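Local coordinates for protein A49R (Vaccinia virus, PDB 4D5T), which inhibits activation of host NF-kappa-B by binding host BTRC, which diminishes ubiquitination of NF-kappa-B inhibitor alpha and retains p65 in the cytoplasm, at residues S15-V20 and Q141-I146; T56-I61 and T104-M109. All coordinates share one frame; numbering follows the deposited sequence. Where two conformers were deposited one is given.

Interaction 1: residues S15-V20 and Q141-I146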
ATOM      1  N   SER A  15      14.614  -6.857  -5.940  1.00 28.47           N
ATOM      2  CA  SER A  15      15.544  -6.378  -4.945  1.00 28.61           C
ATOM      3  C   SER A  15      14.813  -5.837  -3.702  1.00 25.74           C
ATOM      4  O   SER A  15      15.264  -6.066  -2.579  1.00 26.07           O
ATOM      5  CB  SER A  15      16.464  -5.305  -5.511  1.00 30.12           C
ATOM      6  OG  SER A  15      17.208  -5.795  -6.597  1.00 33.43           O
ATOM      7  N   ILE A  16      13.763  -5.050  -3.889  1.00 24.66           N
ATOM      8  CA  ILE A  16      13.083  -4.451  -2.727  1.00 24.29           C
ATOM      9  C   ILE A  16      12.324  -5.528  -1.915  1.00 24.69           C
ATOM     10  O   ILE A  16      12.298  -5.491  -0.683  1.00 24.74           O
ATOM     11  CB  ILE A  16      12.217  -3.265  -3.077  1.00 23.61           C
ATOM     12  CG1 ILE A  16      11.935  -2.418  -1.824  1.00 23.51           C
ATOM     13  CG2 ILE A  16      10.942  -3.666  -3.747  1.00 24.95           C
ATOM     14  CD1 ILE A  16      13.162  -1.716  -1.260  1.00 25.28           C
ATOM     15  N   SER A  17      11.759  -6.517  -2.600  0.69 24.23           N
ATOM     16  CA  SER A  17      11.085  -7.627  -1.880  0.69 25.17           C
ATOM     17  C   SER A  17      12.085  -8.453  -1.047  0.69 24.57           C
ATOM     18  O   SER A  17      11.778  -8.801   0.102  0.69 24.37           O
ATOM     19  CB  SER A  17      10.262  -8.533  -2.823  0.69 25.97           C
ATOM     20  OG  SER A  17      11.045  -9.137  -3.826  0.69 25.07           O
ATOM     21  N   GLN A  18      13.274  -8.657  -1.569  1.00 25.48           N
ATOM     22  CA  GLN A  18      14.377  -9.244  -0.803  1.00 29.50           C
ATOM     23  C   GLN A  18      14.782  -8.393   0.410  1.00 28.61           C
ATOM     24  O   GLN A  18      15.068  -8.935   1.473  1.00 28.53           O
ATOM     25  CB  GLN A  18      15.637  -9.460  -1.660  1.00 31.92           C
ATOM     26  CG  GLN A  18      15.641 -10.656  -2.560  1.00 35.21           C
ATOM     27  CD  GLN A  18      15.451 -12.028  -1.848  1.00 40.15           C
ATOM     28  OE1 GLN A  18      15.655 -12.191  -0.630  1.00 41.75           O
ATOM     29  NE2 GLN A  18      14.979 -13.015  -2.622  1.00 43.06           N
ATOM     30  N   LEU A  19      14.802  -7.080   0.246  1.00 28.26           N
ATOM     31  CA  LEU A  19      15.112  -6.167   1.388  1.00 26.31           C
ATOM     32  C   LEU A  19      14.035  -6.213   2.468  1.00 24.97           C
ATOM     33  O   LEU A  19      14.345  -6.258   3.654  1.00 23.66           O
ATOM     34  CB  LEU A  19      15.326  -4.744   0.908  1.00 25.91           C
ATOM     35  CG  LEU A  19      15.885  -3.800   1.986  1.00 25.75           C
ATOM     36  CD1 LEU A  19      17.268  -4.259   2.442  1.00 26.39           C
ATOM     37  CD2 LEU A  19      15.956  -2.365   1.496  1.00 26.66           C
ATOM     38  N   VAL A  20      12.767  -6.298   2.055  1.00 24.34           N
ATOM     39  CA  VAL A  20      11.687  -6.446   3.012  1.00 25.16           C
ATOM     40  C   VAL A  20      11.848  -7.689   3.871  1.00 24.46           C
ATOM     41  O   VAL A  20      11.810  -7.597   5.091  1.00 24.62           O
ATOM     42  CB  VAL A  20      10.293  -6.489   2.326  1.00 24.44           C
ATOM     43  CG1 VAL A  20       9.229  -6.835   3.345  1.00 22.97           C
ATOM     44  CG2 VAL A  20      10.013  -5.137   1.690  1.00 23.00           C
ATOM     45  N   GLN A 141       6.511 -14.042  -3.317  1.00 27.69           N
ATOM     46  CA  GLN A 141       5.554 -14.488  -4.327  1.00 29.79           C
ATOM     47  C   GLN A 141       4.783 -13.328  -4.931  1.00 27.40           C
ATOM     48  O   GLN A 141       4.505 -13.354  -6.135  1.00 26.01           O
ATOM     49  CB  GLN A 141       4.562 -15.485  -3.756  1.00 31.95           C
ATOM     50  CG  GLN A 141       3.599 -16.078  -4.762  1.00 35.06           C
ATOM     51  CD  GLN A 141       4.299 -16.866  -5.854  1.00 39.55           C
ATOM     52  OE1 GLN A 141       4.907 -17.877  -5.578  1.00 48.75           O
ATOM     53  NE2 GLN A 141       4.212 -16.399  -7.103  1.00 40.54           N
ATOM     54  N   LEU A 142       4.351 -12.403  -4.085  1.00 26.41           N
ATOM     55  CA  LEU A 142       3.583 -11.250  -4.563  1.00 27.27           C
ATOM     56  C   LEU A 142       4.407 -10.404  -5.535  1.00 25.16           C
ATOM     57  O   LEU A 142       3.905  -9.963  -6.579  1.00 25.09           O
ATOM     58  CB  LEU A 142       3.131 -10.375  -3.438  1.00 26.42           C
ATOM     59  CG  LEU A 142       2.383  -9.123  -3.895  1.00 24.88           C
ATOM     60  CD1 LEU A 142       1.142  -9.459  -4.699  1.00 27.09           C
ATOM     61  CD2 LEU A 142       1.978  -8.324  -2.704  1.00 25.38           C
ATOM     62  N   SER A 143       5.673 -10.223  -5.206  1.00 25.15           N
ATOM     63  CA  SER A 143       6.601  -9.564  -6.158  1.00 25.84           C
ATOM     64  C   SER A 143       6.584 -10.260  -7.551  1.00 27.11           C
ATOM     65  O   SER A 143       6.512  -9.610  -8.583  1.00 26.19           O
ATOM     66  CB  SER A 143       8.014  -9.557  -5.553  1.00 27.89           C
ATOM     67  OG  SER A 143       8.967  -9.022  -6.480  1.00 33.33           O
ATOM     68  N   ASN A 144       6.698 -11.589  -7.581  1.00 28.99           N
ATOM     69  CA  ASN A 144       6.580 -12.298  -8.858  1.00 32.36           C
ATOM     70  C   ASN A 144       5.238 -12.112  -9.562  1.00 30.56           C
ATOM     71  O   ASN A 144       5.217 -11.938 -10.758  1.00 33.80           O
ATOM     72  CB  ASN A 144       6.921 -13.769  -8.717  1.00 35.86           C
ATOM     73  CG  ASN A 144       8.378 -13.993  -8.348  1.00 39.96           C
ATOM     74  OD1 ASN A 144       9.256 -13.233  -8.714  1.00 41.66           O
ATOM     75  ND2 ASN A 144       8.642 -15.077  -7.637  1.00 45.26           N
ATOM     76  N   ASP A 145       4.156 -12.109  -8.824  1.00 30.08           N
ATOM     77  CA  ASP A 145       2.797 -12.023  -9.389  1.00 31.76           C
ATOM     78  C   ASP A 145       2.589 -10.620  -9.974  1.00 31.86           C
ATOM     79  O   ASP A 145       2.012 -10.459 -11.068  1.00 33.78           O
ATOM     80  CB  ASP A 145       1.749 -12.236  -8.323  1.00 32.49           C
ATOM     81  CG  ASP A 145       1.682 -13.675  -7.830  1.00 34.28           C
ATOM     82  OD1 ASP A 145       2.261 -14.543  -8.467  1.00 38.21           O
ATOM     83  OD2 ASP A 145       1.065 -13.876  -6.780  1.00 34.91           O
ATOM     84  N   ILE A 146       3.119  -9.589  -9.294  1.00 29.12           N
ATOM     85  CA  ILE A 146       3.056  -8.238  -9.794  1.00 29.70           C
ATOM     86  C   ILE A 146       3.930  -8.030 -11.066  1.00 31.96           C
ATOM     87  O   ILE A 146       3.509  -7.383 -12.046  1.00 29.77           O
ATOM     88  CB  ILE A 146       3.455  -7.227  -8.700  1.00 29.60           C
ATOM     89  CG1 ILE A 146       2.330  -7.179  -7.687  1.00 28.90           C
ATOM     90  CG2 ILE A 146       3.735  -5.867  -9.297  1.00 29.63           C
ATOM     91  CD1 ILE A 146       2.614  -6.407  -6.463  1.00 29.52           C
TER
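Ser17 and Ser143 face each other where helix 9-23 meets helix 132-150, and at this point the two backbones come within 6.5 Å, measured from Ser17 CA to Ser143 CA. The closeness illustrates how helices pack when the residues between them are small: both CB atoms point toward the opposite helix, and Ser17 CB lies 3.7 Å from Ser143 CB, in van der Waals contact. The area buried is correspondingly modest, yet both serines are shielded from solvent.

Their hydroxyls also lie close together, with Ser17 OG 3.4 Å from Ser143 OG. Ser17 OG reaches the Ser143 methylene as well, at 3.5 Å from Ser143 CB. Ser17 was deposited in two conformers, and these oxygen positions describe one of them. In it, chi1 of 60° sets OG between the backbone N and the carbonyl carbon, turned back along its own helix, where it hydrogen-bonds to Leu13 O and Ala14 O. Ser143 places OG anti to its N (chi1 176°), carrying the hydroxyl across to helix 9-23 and into a weak hydrogen bond with Leu13 O. The same backbone oxygen thus serves both serines, which lets two buried hydroxyls face each other.

Within 141-146, Gln141 NE2 donates to Asp145 OD1 one turn on, at 3.0 Å, the amide nitrogen lying above the carboxylate plane.

In this all-helical, Bcl-2-like fold, further side chains of the two segments reach neighbouring helices. Val20 continues the same interface by resting on Ile135 and Ile139 of helix 132-150. Helix 49-61 is touched by Ile16 at Ser52 and by Val20 at Pro49, while Leu142 packs on Leu95 and Val99 of helix 95-109.

Interaction 2: residues T56-I61 and T104-M109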
ATOM      1  N   THR A  56       6.972   1.571  -5.064  1.00 25.71           N
ATOM      2  CA  THR A  56       7.303   0.906  -6.342  1.00 25.52           C
ATOM      3  C   THR A  56       6.077   0.292  -7.004  1.00 24.15           C
ATOM      4  O   THR A  56       5.833   0.518  -8.184  1.00 22.61           O
ATOM      5  CB  THR A  56       8.443  -0.065  -6.155  1.00 25.86           C
ATOM      6  OG1 THR A  56       9.587   0.681  -5.764  1.00 29.49           O
ATOM      7  CG2 THR A  56       8.763  -0.797  -7.454  1.00 27.54           C
ATOM      8  N   VAL A  57       5.232  -0.428  -6.238  1.00 24.22           N
ATOM      9  CA  VAL A  57       4.078  -1.034  -6.815  1.00 24.23           C
ATOM     10  C   VAL A  57       3.100   0.020  -7.286  1.00 24.07           C
ATOM     11  O   VAL A  57       2.530  -0.058  -8.421  1.00 24.05           O
ATOM     12  CB  VAL A  57       3.372  -1.982  -5.773  1.00 24.28           C
ATOM     13  CG1 VAL A  57       2.019  -2.506  -6.276  1.00 25.62           C
ATOM     14  CG2 VAL A  57       4.262  -3.149  -5.452  1.00 25.31           C
ATOM     15  N   TYR A  58       2.879   1.038  -6.459  1.00 22.50           N
ATOM     16  CA  TYR A  58       1.990   2.153  -6.843  1.00 24.05           C
ATOM     17  C   TYR A  58       2.435   2.754  -8.201  1.00 24.79           C
ATOM     18  O   TYR A  58       1.630   3.035  -9.092  1.00 26.73           O
ATOM     19  CB  TYR A  58       2.026   3.202  -5.739  1.00 25.43           C
ATOM     20  CG  TYR A  58       1.083   4.331  -5.880  1.00 25.73           C
ATOM     21  CD1 TYR A  58       1.431   5.447  -6.607  1.00 28.53           C
ATOM     22  CD2 TYR A  58      -0.165   4.302  -5.269  1.00 27.89           C
ATOM     23  CE1 TYR A  58       0.571   6.526  -6.705  1.00 30.60           C
ATOM     24  CE2 TYR A  58      -1.049   5.373  -5.376  1.00 27.47           C
ATOM     25  CZ  TYR A  58      -0.678   6.453  -6.110  1.00 29.33           C
ATOM     26  OH  TYR A  58      -1.512   7.512  -6.205  1.00 30.86           O
ATOM     27  N   THR A  59       3.734   2.946  -8.339  1.00 26.80           N
ATOM     28  CA  THR A  59       4.340   3.563  -9.539  1.00 27.44           C
ATOM     29  C   THR A  59       4.171   2.634 -10.748  1.00 28.47           C
ATOM     30  O   THR A  59       3.849   3.093 -11.834  1.00 30.41           O
ATOM     31  CB  THR A  59       5.823   3.843  -9.314  1.00 28.18           C
ATOM     32  OG1 THR A  59       5.932   4.823  -8.300  1.00 29.62           O
ATOM     33  CG2 THR A  59       6.470   4.390 -10.585  1.00 31.02           C
ATOM     34  N   ILE A  60       4.435   1.346 -10.559  1.00 30.43           N
ATOM     35  CA  ILE A  60       4.224   0.355 -11.625  1.00 32.36           C
ATOM     36  C   ILE A  60       2.784   0.287 -12.151  1.00 33.34           C
ATOM     37  O   ILE A  60       2.553   0.279 -13.367  1.00 31.83           O
ATOM     38  CB  ILE A  60       4.667  -1.015 -11.138  1.00 33.25           C
ATOM     39  CG1 ILE A  60       6.186  -0.988 -11.026  1.00 33.99           C
ATOM     40  CG2 ILE A  60       4.186  -2.131 -12.054  1.00 34.75           C
ATOM     41  CD1 ILE A  60       6.715  -2.174 -10.296  1.00 34.35           C
ATOM     42  N   ILE A  61       1.827   0.298 -11.251  1.00 31.82           N
ATOM     43  CA  ILE A  61       0.426   0.259 -11.604  1.00 32.25           C
ATOM     44  C   ILE A  61       0.024   1.458 -12.397  1.00 32.62           C
ATOM     45  O   ILE A  61      -0.675   1.323 -13.395  1.00 32.36           O
ATOM     46  CB  ILE A  61      -0.453   0.060 -10.353  1.00 32.10           C
ATOM     47  CG1 ILE A  61      -0.249  -1.349  -9.831  1.00 32.84           C
ATOM     48  CG2 ILE A  61      -1.913   0.329 -10.667  1.00 33.03           C
ATOM     49  CD1 ILE A  61      -0.908  -1.622  -8.476  1.00 33.72           C
ATOM     50  N   THR A 104      -5.502   1.462  -2.540  1.00 23.92           N
ATOM     51  CA  THR A 104      -6.861   2.038  -2.712  1.00 24.35           C
ATOM     52  C   THR A 104      -7.114   3.167  -1.703  1.00 24.06           C
ATOM     53  O   THR A 104      -7.646   4.247  -2.070  1.00 25.18           O
ATOM     54  CB  THR A 104      -7.947   0.965  -2.541  1.00 25.32           C
ATOM     55  OG1 THR A 104      -7.811  -0.005  -3.586  1.00 25.96           O
ATOM     56  CG2 THR A 104      -9.344   1.600  -2.663  1.00 27.15           C
ATOM     57  N   LEU A 105      -6.708   2.963  -0.459  1.00 22.03           N
ATOM     58  CA  LEU A 105      -6.873   3.983   0.564  1.00 22.99           C
ATOM     59  C   LEU A 105      -6.061   5.237   0.175  1.00 24.29           C
ATOM     60  O   LEU A 105      -6.493   6.379   0.415  1.00 26.75           O
ATOM     61  CB  LEU A 105      -6.502   3.469   1.978  1.00 22.41           C
ATOM     62  CG  LEU A 105      -7.502   2.389   2.466  1.00 23.68           C
ATOM     63  CD1 LEU A 105      -7.023   1.778   3.759  1.00 24.37           C
ATOM     64  CD2 LEU A 105      -8.901   2.838   2.655  1.00 24.23           C
ATOM     65  N   LYS A 106      -4.859   5.066  -0.362  1.00 24.79           N
ATOM     66  CA  LYS A 106      -4.052   6.187  -0.841  1.00 26.04           C
ATOM     67  C   LYS A 106      -4.778   6.927  -1.960  1.00 25.92           C
ATOM     68  O   LYS A 106      -4.871   8.164  -1.922  1.00 27.78           O
ATOM     69  CB  LYS A 106      -2.648   5.716  -1.292  1.00 25.30           C
ATOM     70  CG  LYS A 106      -1.815   6.860  -1.832  1.00 28.31           C
ATOM     71  CD  LYS A 106      -0.363   6.501  -2.030  1.00 30.01           C
ATOM     72  CE  LYS A 106       0.308   7.729  -2.675  1.00 36.18           C
ATOM     73  NZ  LYS A 106       1.757   7.698  -2.640  1.00 40.12           N
ATOM     74  N   TYR A 107      -5.408   6.209  -2.888  1.00 26.94           N
ATOM     75  CA  TYR A 107      -6.188   6.922  -3.920  1.00 28.94           C
ATOM     76  C   TYR A 107      -7.303   7.756  -3.306  1.00 30.78           C
ATOM     77  O   TYR A 107      -7.628   8.881  -3.757  1.00 35.16           O
ATOM     78  CB  TYR A 107      -6.802   5.979  -4.943  1.00 29.19           C
ATOM     79  CG  TYR A 107      -5.886   5.146  -5.763  1.00 30.27           C
ATOM     80  CD1 TYR A 107      -4.711   5.667  -6.344  1.00 30.60           C
ATOM     81  CD2 TYR A 107      -6.241   3.839  -6.080  1.00 32.83           C
ATOM     82  CE1 TYR A 107      -3.869   4.873  -7.120  1.00 31.25           C
ATOM     83  CE2 TYR A 107      -5.394   3.046  -6.848  1.00 34.17           C
ATOM     84  CZ  TYR A 107      -4.237   3.586  -7.388  1.00 31.72           C
ATOM     85  OH  TYR A 107      -3.490   2.794  -8.206  1.00 37.01           O
ATOM     86  N   ILE A 108      -7.988   7.180  -2.317  1.00 32.54           N
ATOM     87  CA  ILE A 108      -9.136   7.824  -1.693  1.00 31.23           C
ATOM     88  C   ILE A 108      -8.678   9.053  -0.914  1.00 30.29           C
ATOM     89  O   ILE A 108      -9.304  10.131  -1.023  1.00 30.38           O
ATOM     90  CB  ILE A 108      -9.910   6.881  -0.767  1.00 30.57           C
ATOM     91  CG1 ILE A 108     -10.568   5.764  -1.579  1.00 32.60           C
ATOM     92  CG2 ILE A 108     -10.971   7.660   0.030  1.00 31.41           C
ATOM     93  CD1 ILE A 108     -11.230   4.761  -0.685  1.00 31.83           C
ATOM     94  N   MET A 109      -7.539   8.942  -0.235  1.00 29.10           N
ATOM     95  CA  MET A 109      -6.937  10.105   0.467  1.00 29.95           C
ATOM     96  C   MET A 109      -6.332  11.154  -0.468  1.00 29.92           C
ATOM     97  O   MET A 109      -6.099  12.297  -0.058  1.00 29.46           O
ATOM     98  CB  MET A 109      -5.882   9.661   1.478  1.00 30.11           C
ATOM     99  CG  MET A 109      -6.407   8.841   2.662  1.00 31.17           C
ATOM    100  SD  MET A 109      -7.639   9.598   3.700  1.00 30.43           S
ATOM    101  CE  MET A 109      -9.140   9.162   2.914  1.00 28.15           C
TER
HETATM  102  O   HOH W   1      -0.963   3.770  -9.378  1.00 33.29           O
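A cation-pi interaction between Lys106 and the Tyr58 ring bridges two helices of the bundle, 49-61 and 95-109. Lys106 NZ stands 4.3 Å from the centroid of the Tyr58 ring and only 8° off its normal, so the ammonium group sits squarely over one face. The lysine chain is extended, with CG anti to the backbone N, and it runs across the tyrosine. Its methylenes join the contact on the way, Lys106 CD lying 3.6 Å from Tyr58 CE2. Phe39 offers the same ammonium group a second cation-pi partner.

Within the Bcl-2-like fold of A49, these segments cross at 73° with axes 12.2 Å apart, a separation that long side chains must span. Tyr107 and Tyr58 reach past one another from their opposing helices, bringing Tyr107 CE1 to 3.4 Å from Tyr58 CE2; the ring planes meet obliquely, at 42°. Beyond it, Tyr107 OH reaches Ile61 CG2 at 3.8 Å.

A water bridges the two segments. It donates to Tyr58 O at 2.7 Å, and a second hydrogen bond of 3.0 Å joins the same water to Tyr107 OH. This water also lies over the centre of the Tyr58 ring, on the face opposite Lys106. The phenol of Tyr58 has further partners: its OH is hydrogen-bonded to Glu64 OE1 and also takes a hydrogen bond from Asn110 ND2.

From the N terminus, the chain first enters helix 9-23, whose segment 15-20 waits for its partner until helix 132-150 near the C terminus; interaction 1 therefore closes a loop of 120 residues and brings the first and last helices of the chain side by side. Interaction 2 falls wholly within that loop. It starts on helix 49-61 and closes a shorter loop of 42 residues on helix 95-109, enclosing helices 64-72 and 76-87. The loops nest without crossing. Although the centres of the contacts are 16 Å apart, they meet directly: Ile146 CD1 packs 3.8 Å from Val57 CG2, linking the terminal helix pair to helix 49-61.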